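Local atomic coordinates of quinoline 2-oxidoreductase medium subunit (Pseudomonas putida, PDB entry 1T3Q), a protein that forms the FAD-carrying medium subunit of a molybdenum hydroxylase that oxidises quinoline, and probably passes electrons through its flavin. Residues 189-201 with 207-219. Numbering follows the deposited sequence.
Sequences DYALVMAAAGLSM and VAARIALGAVEER. With FAD (flavin-adenine dinucleotide), chain R.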
ATOM      1  N   ASP C 189       9.798 -20.975 -36.895  1.00 39.29           N
ATOM      2  CA  ASP C 189       8.557 -21.701 -36.636  1.00 39.83           C
ATOM      3  C   ASP C 189       8.706 -23.180 -36.997  1.00 39.59           C
ATOM      4  O   ASP C 189       9.497 -23.532 -37.872  1.00 38.13           O
ATOM      5  CB  ASP C 189       7.424 -21.111 -37.482  1.00 41.98           C
ATOM      6  CG  ASP C 189       6.818 -19.863 -36.874  1.00 43.65           C
ATOM      7  OD1 ASP C 189       7.556 -19.077 -36.249  1.00 45.06           O
ATOM      8  OD2 ASP C 189       5.595 -19.663 -37.036  1.00 44.59           O
ATOM      9  N   TYR C 190       7.946 -24.043 -36.325  1.00 39.34           N
ATOM     10  CA  TYR C 190       7.987 -25.467 -36.639  1.00 38.94           C
ATOM     11  C   TYR C 190       7.599 -25.592 -38.104  1.00 37.65           C
ATOM     12  O   TYR C 190       6.561 -25.079 -38.529  1.00 38.42           O
ATOM     13  CB  TYR C 190       7.004 -26.242 -35.769  1.00 40.54           C
ATOM     14  CG  TYR C 190       7.641 -26.843 -34.540  1.00 41.60           C
ATOM     15  CD1 TYR C 190       8.498 -27.938 -34.644  1.00 40.52           C
ATOM     16  CD2 TYR C 190       7.407 -26.305 -33.274  1.00 42.10           C
ATOM     17  CE1 TYR C 190       9.107 -28.482 -33.518  1.00 41.76           C
ATOM     18  CE2 TYR C 190       8.014 -26.844 -32.141  1.00 42.24           C
ATOM     19  CZ  TYR C 190       8.860 -27.928 -32.271  1.00 42.00           C
ATOM     20  OH  TYR C 190       9.460 -28.459 -31.153  1.00 44.09           O
ATOM     21  N   ALA C 191       8.444 -26.266 -38.874  1.00 35.75           N
ATOM     22  CA  ALA C 191       8.216 -26.423 -40.302  1.00 34.34           C
ATOM     23  C   ALA C 191       7.055 -27.331 -40.669  1.00 32.54           C
ATOM     24  O   ALA C 191       6.810 -28.339 -40.014  1.00 32.69           O
ATOM     25  CB  ALA C 191       9.489 -26.935 -40.966  1.00 33.75           C
ATOM     26  N   LEU C 192       6.335 -26.961 -41.720  1.00 32.46           N
ATOM     27  CA  LEU C 192       5.240 -27.788 -42.196  1.00 32.77           C
ATOM     28  C   LEU C 192       5.914 -28.901 -42.991  1.00 32.59           C
ATOM     29  O   LEU C 192       5.454 -30.041 -43.003  1.00 32.12           O
ATOM     30  CB  LEU C 192       4.301 -26.990 -43.104  1.00 33.67           C
ATOM     31  CG  LEU C 192       3.424 -25.927 -42.435  1.00 35.26           C
ATOM     32  CD1 LEU C 192       2.517 -25.291 -43.474  1.00 34.41           C
ATOM     33  CD2 LEU C 192       2.593 -26.567 -41.331  1.00 35.07           C
ATOM     34  N   VAL C 193       7.023 -28.549 -43.645  1.00 30.36           N
ATOM     35  CA  VAL C 193       7.799 -29.492 -44.445  1.00 27.97           C
ATOM     36  C   VAL C 193       9.254 -29.041 -44.552  1.00 27.76           C
ATOM     37  O   VAL C 193       9.541 -27.845 -44.646  1.00 26.91           O
ATOM     38  CB  VAL C 193       7.242 -29.624 -45.890  1.00 29.53           C
ATOM     39  CG1 VAL C 193       5.807 -30.130 -45.864  1.00 29.62           C
ATOM     40  CG2 VAL C 193       7.313 -28.273 -46.606  1.00 28.49           C
ATOM     41  N   MET C 194      10.174 -29.999 -44.515  1.00 25.77           N
ATOM     42  CA  MET C 194      11.588 -29.688 -44.659  1.00 24.25           C
ATOM     43  C   MET C 194      12.180 -30.680 -45.648  1.00 23.29           C
ATOM     44  O   MET C 194      11.631 -31.762 -45.851  1.00 22.31           O
ATOM     45  CB  MET C 194      12.321 -29.755 -43.316  1.00 24.56           C
ATOM     46  CG  MET C 194      12.248 -31.085 -42.582  1.00 23.86           C
ATOM     47  SD  MET C 194      13.230 -31.015 -41.064  1.00 25.91           S
ATOM     48  CE  MET C 194      12.132 -30.153 -39.975  1.00 24.47           C
ATOM     49  N   ALA C 195      13.279 -30.299 -46.287  1.00 22.32           N
ATOM     50  CA  ALA C 195      13.917 -31.169 -47.259  1.00 23.96           C
ATOM     51  C   ALA C 195      15.415 -30.916 -47.318  1.00 24.05           C
ATOM     52  O   ALA C 195      15.888 -29.803 -47.074  1.00 22.41           O
ATOM     53  CB  ALA C 195      13.297 -30.963 -48.641  1.00 23.88           C
ATOM     54  N   ALA C 196      16.155 -31.968 -47.635  1.00 23.46           N
ATOM     55  CA  ALA C 196      17.600 -31.887 -47.740  1.00 23.82           C
ATOM     56  C   ALA C 196      17.992 -32.565 -49.037  1.00 23.41           C
ATOM     57  O   ALA C 196      17.356 -33.532 -49.463  1.00 23.13           O
ATOM     58  CB  ALA C 196      18.259 -32.586 -46.554  1.00 23.63           C
ATOM     59  N   ALA C 197      19.030 -32.046 -49.675  1.00 24.05           N
ATOM     60  CA  ALA C 197      19.495 -32.618 -50.926  1.00 23.30           C
ATOM     61  C   ALA C 197      21.009 -32.715 -50.886  1.00 25.24           C
ATOM     62  O   ALA C 197      21.699 -31.705 -50.733  1.00 24.15           O
ATOM     63  CB  ALA C 197      19.053 -31.751 -52.099  1.00 24.25           C
ATOM     64  N   GLY C 198      21.510 -33.943 -50.993  1.00 24.24           N
ATOM     65  CA  GLY C 198      22.942 -34.175 -50.995  1.00 24.73           C
ATOM     66  C   GLY C 198      23.313 -34.631 -52.392  1.00 25.15           C
ATOM     67  O   GLY C 198      22.812 -35.653 -52.868  1.00 25.01           O
ATOM     68  N   LEU C 199      24.188 -33.883 -53.055  1.00 25.45           N
ATOM     69  CA  LEU C 199      24.573 -34.225 -54.415  1.00 26.26           C
ATOM     70  C   LEU C 199      26.062 -34.349 -54.654  1.00 29.11           C
ATOM     71  O   LEU C 199      26.876 -33.702 -53.994  1.00 29.77           O
ATOM     72  CB  LEU C 199      24.037 -33.180 -55.393  1.00 25.50           C
ATOM     73  CG  LEU C 199      22.547 -32.865 -55.367  1.00 24.63           C
ATOM     74  CD1 LEU C 199      22.262 -31.762 -56.374  1.00 23.81           C
ATOM     75  CD2 LEU C 199      21.740 -34.113 -55.681  1.00 22.87           C
ATOM     76  N   SER C 200      26.396 -35.192 -55.621  1.00 31.14           N
ATOM     77  CA  SER C 200      27.767 -35.396 -56.048  1.00 33.38           C
ATOM     78  C   SER C 200      27.712 -35.056 -57.533  1.00 34.07           C
ATOM     79  O   SER C 200      26.974 -35.686 -58.295  1.00 32.42           O
ATOM     80  CB  SER C 200      28.193 -36.847 -55.851  1.00 35.07           C
ATOM     81  OG  SER C 200      29.495 -37.047 -56.372  1.00 39.50           O
ATOM     82  N   MET C 201      28.466 -34.042 -57.937  1.00 35.07           N
ATOM     83  CA  MET C 201      28.472 -33.617 -59.326  1.00 38.47           C
ATOM     84  C   MET C 201      29.837 -33.827 -59.967  1.00 40.42           C
ATOM     85  O   MET C 201      30.860 -33.414 -59.425  1.00 41.07           O
ATOM     86  CB  MET C 201      28.093 -32.137 -59.427  1.00 38.23           C
ATOM     87  CG  MET C 201      26.808 -31.751 -58.704  1.00 40.71           C
ATOM     88  SD  MET C 201      25.302 -32.423 -59.442  1.00 43.20           S
ATOM     89  CE  MET C 201      24.899 -31.126 -60.610  1.00 40.16           C
ATOM     90  N   VAL C 207      26.025 -37.469 -60.280  1.00 32.22           N
ATOM     91  CA  VAL C 207      26.492 -38.850 -60.272  1.00 32.31           C
ATOM     92  C   VAL C 207      25.931 -39.596 -59.064  1.00 31.03           C
ATOM     93  O   VAL C 207      25.813 -40.817 -59.076  1.00 32.48           O
ATOM     94  CB  VAL C 207      28.039 -38.919 -60.240  1.00 34.34           C
ATOM     95  CG1 VAL C 207      28.613 -38.184 -61.444  1.00 35.52           C
ATOM     96  CG2 VAL C 207      28.569 -38.312 -58.954  1.00 35.17           C
ATOM     97  N   ALA C 208      25.579 -38.847 -58.024  1.00 30.18           N
ATOM     98  CA  ALA C 208      25.017 -39.431 -56.814  1.00 28.45           C
ATOM     99  C   ALA C 208      24.085 -38.418 -56.165  1.00 27.40           C
ATOM    100  O   ALA C 208      24.385 -37.226 -56.129  1.00 27.55           O
ATOM    101  CB  ALA C 208      26.132 -39.812 -55.846  1.00 29.79           C
ATOM    102  N   ALA C 209      22.958 -38.896 -55.649  1.00 24.01           N
ATOM    103  CA  ALA C 209      21.996 -38.009 -55.013  1.00 23.11           C
ATOM    104  C   ALA C 209      21.283 -38.671 -53.845  1.00 21.49           C
ATOM    105  O   ALA C 209      20.987 -39.863 -53.880  1.00 19.60           O
ATOM    106  CB  ALA C 209      20.966 -37.530 -56.042  1.00 21.54           C
ATOM    107  N   ARG C 210      21.032 -37.881 -52.807  1.00 21.72           N
ATOM    108  CA  ARG C 210      20.308 -38.331 -51.626  1.00 22.78           C
ATOM    109  C   ARG C 210      19.326 -37.211 -51.306  1.00 22.08           C
ATOM    110  O   ARG C 210      19.719 -36.140 -50.843  1.00 22.39           O
ATOM    111  CB  ARG C 210      21.250 -38.564 -50.437  1.00 23.17           C
ATOM    112  CG  ARG C 210      22.137 -39.798 -50.568  1.00 24.96           C
ATOM    113  CD  ARG C 210      21.342 -41.105 -50.482  1.00 28.08           C
ATOM    114  NE  ARG C 210      20.804 -41.349 -49.144  1.00 29.25           N
ATOM    115  CZ  ARG C 210      20.194 -42.473 -48.773  1.00 29.85           C
ATOM    116  NH1 ARG C 210      20.040 -43.468 -49.638  1.00 30.78           N
ATOM    117  NH2 ARG C 210      19.737 -42.605 -47.534  1.00 27.87           N
ATOM    118  N   ILE C 211      18.053 -37.461 -51.591  1.00 21.65           N
ATOM    119  CA  ILE C 211      16.988 -36.497 -51.352  1.00 21.06           C
ATOM    120  C   ILE C 211      16.158 -37.002 -50.181  1.00 21.85           C
ATOM    121  O   ILE C 211      15.744 -38.162 -50.170  1.00 20.84           O
ATOM    122  CB  ILE C 211      16.070 -36.368 -52.588  1.00 21.25           C
ATOM    123  CG1 ILE C 211      16.915 -36.123 -53.842  1.00 21.84           C
ATOM    124  CG2 ILE C 211      15.063 -35.239 -52.380  1.00 21.71           C
ATOM    125  CD1 ILE C 211      17.849 -34.931 -53.741  1.00 21.11           C
ATOM    126  N   ALA C 212      15.919 -36.136 -49.200  1.00 21.64           N
ATOM    127  CA  ALA C 212      15.146 -36.517 -48.025  1.00 22.60           C
ATOM    128  C   ALA C 212      14.145 -35.448 -47.611  1.00 23.24           C
ATOM    129  O   ALA C 212      14.427 -34.253 -47.680  1.00 23.27           O
ATOM    130  CB  ALA C 212      16.087 -36.818 -46.860  1.00 20.96           C
ATOM    131  N   LEU C 213      12.971 -35.891 -47.178  1.00 22.62           N
ATOM    132  CA  LEU C 213      11.927 -34.981 -46.728  1.00 23.53           C
ATOM    133  C   LEU C 213      11.586 -35.276 -45.274  1.00 24.34           C
ATOM    134  O   LEU C 213      11.490 -36.437 -44.871  1.00 22.83           O
ATOM    135  CB  LEU C 213      10.667 -35.131 -47.586  1.00 25.47           C
ATOM    136  CG  LEU C 213      10.675 -34.479 -48.972  1.00 26.76           C
ATOM    137  CD1 LEU C 213      11.716 -35.143 -49.862  1.00 26.42           C
ATOM    138  CD2 LEU C 213       9.298 -34.610 -49.592  1.00 27.48           C
ATOM    139  N   GLY C 214      11.413 -34.219 -44.489  1.00 23.32           N
ATOM    140  CA  GLY C 214      11.074 -34.392 -43.091  1.00 24.84           C
ATOM    141  C   GLY C 214       9.828 -33.612 -42.726  1.00 24.99           C
ATOM    142  O   GLY C 214       9.388 -32.743 -43.480  1.00 23.95           O
ATOM    143  N   ALA C 215       9.255 -33.931 -41.568  1.00 25.22           N
ATOM    144  CA  ALA C 215       8.058 -33.259 -41.067  1.00 26.86           C
ATOM    145  C   ALA C 215       6.810 -33.538 -41.897  1.00 27.60           C
ATOM    146  O   ALA C 215       5.728 -33.052 -41.579  1.00 29.47           O
ATOM    147  CB  ALA C 215       8.303 -31.754 -40.977  1.00 25.86           C
ATOM    148  N   VAL C 216       6.956 -34.307 -42.970  1.00 28.82           N
ATOM    149  CA  VAL C 216       5.804 -34.641 -43.795  1.00 28.91           C
ATOM    150  C   VAL C 216       5.177 -35.880 -43.179  1.00 28.90           C
ATOM    151  O   VAL C 216       3.955 -35.983 -43.049  1.00 27.75           O
ATOM    152  CB  VAL C 216       6.214 -34.927 -45.252  1.00 29.82           C
ATOM    153  CG1 VAL C 216       4.985 -35.282 -46.074  1.00 31.12           C
ATOM    154  CG2 VAL C 216       6.892 -33.709 -45.842  1.00 29.52           C
ATOM    155  N   GLU C 217       6.029 -36.823 -42.794  1.00 30.03           N
ATOM    156  CA  GLU C 217       5.577 -38.047 -42.154  1.00 31.63           C
ATOM    157  C   GLU C 217       6.279 -38.176 -40.808  1.00 31.94           C
ATOM    158  O   GLU C 217       7.161 -37.378 -40.490  1.00 32.94           O
ATOM    159  CB  GLU C 217       5.852 -39.253 -43.057  1.00 32.38           C
ATOM    160  CG  GLU C 217       4.900 -39.292 -44.247  1.00 34.51           C
ATOM    161  CD  GLU C 217       5.062 -40.516 -45.117  1.00 35.80           C
ATOM    162  OE1 GLU C 217       4.198 -40.725 -45.995  1.00 33.39           O
ATOM    163  OE2 GLU C 217       6.048 -41.261 -44.932  1.00 38.07           O
ATOM    164  N   GLU C 218       5.885 -39.168 -40.016  1.00 32.34           N
ATOM    165  CA  GLU C 218       6.469 -39.358 -38.694  1.00 34.29           C
ATOM    166  C   GLU C 218       7.968 -39.620 -38.650  1.00 32.98           C
ATOM    167  O   GLU C 218       8.592 -39.481 -37.596  1.00 34.57           O
ATOM    168  CB  GLU C 218       5.733 -40.467 -37.946  1.00 36.94           C
ATOM    169  CG  GLU C 218       4.564 -39.948 -37.130  1.00 41.94           C
ATOM    170  CD  GLU C 218       4.014 -40.985 -36.181  1.00 44.26           C
ATOM    171  OE1 GLU C 218       4.822 -41.692 -35.541  1.00 45.64           O
ATOM    172  OE2 GLU C 218       2.774 -41.087 -36.068  1.00 47.62           O
ATOM    173  N   ARG C 219       8.547 -39.996 -39.784  1.00 30.03           N
ATOM    174  CA  ARG C 219       9.981 -40.261 -39.853  1.00 28.80           C
ATOM    175  C   ARG C 219      10.509 -39.650 -41.140  1.00 26.12           C
ATOM    176  O   ARG C 219       9.742 -39.372 -42.060  1.00 25.30           O
ATOM    177  CB  ARG C 219      10.253 -41.767 -39.867  1.00 28.50           C
ATOM    178  CG  ARG C 219       9.436 -42.567 -38.866  1.00 30.54           C
ATOM    179  CD  ARG C 219       9.686 -44.053 -39.037  1.00 30.95           C
ATOM    180  NE  ARG C 219      11.018 -44.433 -38.578  1.00 30.91           N
ATOM    181  CZ  ARG C 219      11.553 -45.638 -38.744  1.00 31.69           C
ATOM    182  NH1 ARG C 219      12.772 -45.890 -38.283  1.00 29.09           N
ATOM    183  NH2 ARG C 219      10.877 -46.587 -39.383  1.00 29.40           N
TER
HETATM  184  PA  FAD R4931      14.968 -31.638 -22.716  1.00 19.71           P
HETATM  185  O1A FAD R4931      13.736 -30.833 -22.939  1.00 10.91           O
HETATM  186  O2A FAD R4931      15.548 -31.622 -21.509  1.00 11.56           O
HETATM  187  O5B FAD R4931      14.338 -33.012 -22.861  1.00 17.91           O
HETATM  188  C5B FAD R4931      14.007 -33.673 -24.125  1.00 17.76           C
HETATM  189  C4B FAD R4931      13.508 -35.150 -23.823  1.00 20.35           C
HETATM  190  O4B FAD R4931      14.676 -36.031 -24.062  1.00 18.85           O
HETATM  191  C3B FAD R4931      13.005 -35.535 -22.389  1.00 21.36           C
HETATM  192  O3B FAD R4931      12.020 -36.525 -22.433  1.00 22.75           O
HETATM  193  C2B FAD R4931      14.327 -35.984 -21.694  1.00 21.11           C
HETATM  194  O2B FAD R4931      14.100 -36.896 -20.649  1.00 19.13           O
HETATM  195  C1B FAD R4931      15.031 -36.705 -22.806  1.00 19.77           C
HETATM  196  N9A FAD R4931      16.490 -36.605 -22.787  1.00 17.70           N
HETATM  197  C8A FAD R4931      17.250 -35.455 -22.861  1.00 19.85           C
HETATM  198  N7A FAD R4931      18.546 -35.698 -23.046  1.00 16.63           N
HETATM  199  C5A FAD R4931      18.644 -37.069 -23.075  1.00 18.37           C
HETATM  200  C6A FAD R4931      19.805 -37.993 -23.275  1.00 18.29           C
HETATM  201  N6A FAD R4931      21.045 -37.599 -23.426  1.00 14.40           N
HETATM  202  N1A FAD R4931      19.486 -39.345 -23.257  1.00 17.44           N
HETATM  203  C2A FAD R4931      18.197 -39.804 -23.093  1.00 20.01           C
HETATM  204  N3A FAD R4931      17.083 -39.040 -22.899  1.00 16.92           N
HETATM  205  C4A FAD R4931      17.361 -37.678 -22.841  1.00 18.05           C
HETATM  206  N1  FAD R4931      13.127 -27.894 -31.949  1.00 21.55           N
HETATM  207  C2  FAD R4931      13.331 -28.042 -33.261  1.00 23.82           C
HETATM  208  O2  FAD R4931      13.707 -29.084 -33.736  1.00 24.08           O
HETATM  209  N3  FAD R4931      12.927 -27.034 -34.200  1.00 20.66           N
HETATM  210  C4  FAD R4931      12.226 -25.897 -33.803  1.00 21.85           C
HETATM  211  O4  FAD R4931      11.875 -25.099 -34.642  1.00 22.73           O
HETATM  212  C4X FAD R4931      11.923 -25.759 -32.374  1.00 21.07           C
HETATM  213  N5  FAD R4931      11.232 -24.667 -31.911  1.00 19.84           N
HETATM  214  C5X FAD R4931      11.063 -24.529 -30.546  1.00 19.80           C
HETATM  215  C6  FAD R4931      10.335 -23.386 -30.081  1.00 19.80           C
HETATM  216  C7  FAD R4931      10.121 -23.163 -28.720  1.00 18.76           C
HETATM  217  C7M FAD R4931       9.317 -21.956 -28.286  1.00 19.91           C
HETATM  218  C8  FAD R4931      10.673 -24.109 -27.721  1.00 18.80           C
HETATM  219  C8M FAD R4931      10.482 -23.928 -26.235  1.00 17.89           C
HETATM  220  C9  FAD R4931      11.416 -25.236 -28.166  1.00 17.91           C
HETATM  221  C9A FAD R4931      11.604 -25.464 -29.566  1.00 19.03           C
HETATM  222  N10 FAD R4931      12.333 -26.611 -30.113  1.00 18.70           N
HETATM  223  C10 FAD R4931      12.465 -26.792 -31.457  1.00 21.51           C
HETATM  224  C1' FAD R4931      12.766 -27.679 -29.171  1.00 18.72           C
HETATM  225  C2' FAD R4931      14.286 -27.626 -28.844  1.00 18.90           C
HETATM  226  O2' FAD R4931      15.033 -28.089 -29.975  1.00 21.15           O
HETATM  227  C3' FAD R4931      14.481 -28.523 -27.619  1.00 19.23           C
HETATM  228  O3' FAD R4931      15.633 -28.012 -26.933  1.00 20.96           O
HETATM  229  C4' FAD R4931      14.717 -30.016 -27.976  1.00 19.76           C
HETATM  230  O4' FAD R4931      13.613 -30.556 -28.707  1.00 19.98           O
HETATM  231  C5' FAD R4931      14.860 -30.754 -26.674  1.00 17.81           C
HETATM  232  O5' FAD R4931      16.331 -30.669 -26.184  1.00 18.36           O
HETATM  233  P   FAD R4931      16.599 -30.344 -24.740  1.00 19.94           P
HETATM  234  O1P FAD R4931      18.124 -30.403 -24.594  1.00 19.02           O
HETATM  235  O2P FAD R4931      15.969 -29.185 -24.306  1.00 19.37           O
HETATM  236  O3P FAD R4931      16.044 -31.443 -23.932  1.00 17.50           O
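Leu199 and Ala209 meet on one face of an antiparallel pair of strands, 193-201 and 208-214, whose N-to-C directions, over these segments, lie 162° apart. The leucine's CG stands anti to its carbonyl carbon (chi1 -54°), which carries CD2 over the neighbouring strand to 3.5 Å from CB of Ala209. Farther along this face the CD1 end of Ile211 folds back across the ladder, 3.8 Å from CB of Ala197, and helix 224-230 packs on Ala209 and Ile211. Val193 and Val216 cross obliquely where the chain leaves strand 208-214, CG1 of Val193 3.7 Å from CG2 of Val216. On the reverse face Met194 lies over its partner Gly214, with CG 3.4 Å from Gly214 O; a CB on that glycine would run into this methylene. The side chains of Met194 and Ala212 both pack against helix 123-130, sharing Phe126. Paired backbone bonds link Met194 with Gly214, Ala196 with Ala212 and Gly198 with Arg210. At the far end Ser200 O accepts a nearly straight bond from Val207 N (2.8 Å, 179°) and a weak one from Ala208 N, making a classic beta bulge. Just before the first strand, Tyr190 lays one ring face over the isoalloxazine: FAD C4X lies 3.7 Å above the plane of the tyrosine ring, offset toward the rim, and Tyr190 OH is 3.4 Å from FAD C10. An alanine at Tyr190 would remove this aromatic cover and is likely to leave that side of the flavin less shielded. The whole is a beta hairpin in the CO dehydrogenase flavoprotein C-terminal domain, its leading loop reaching the FAD site.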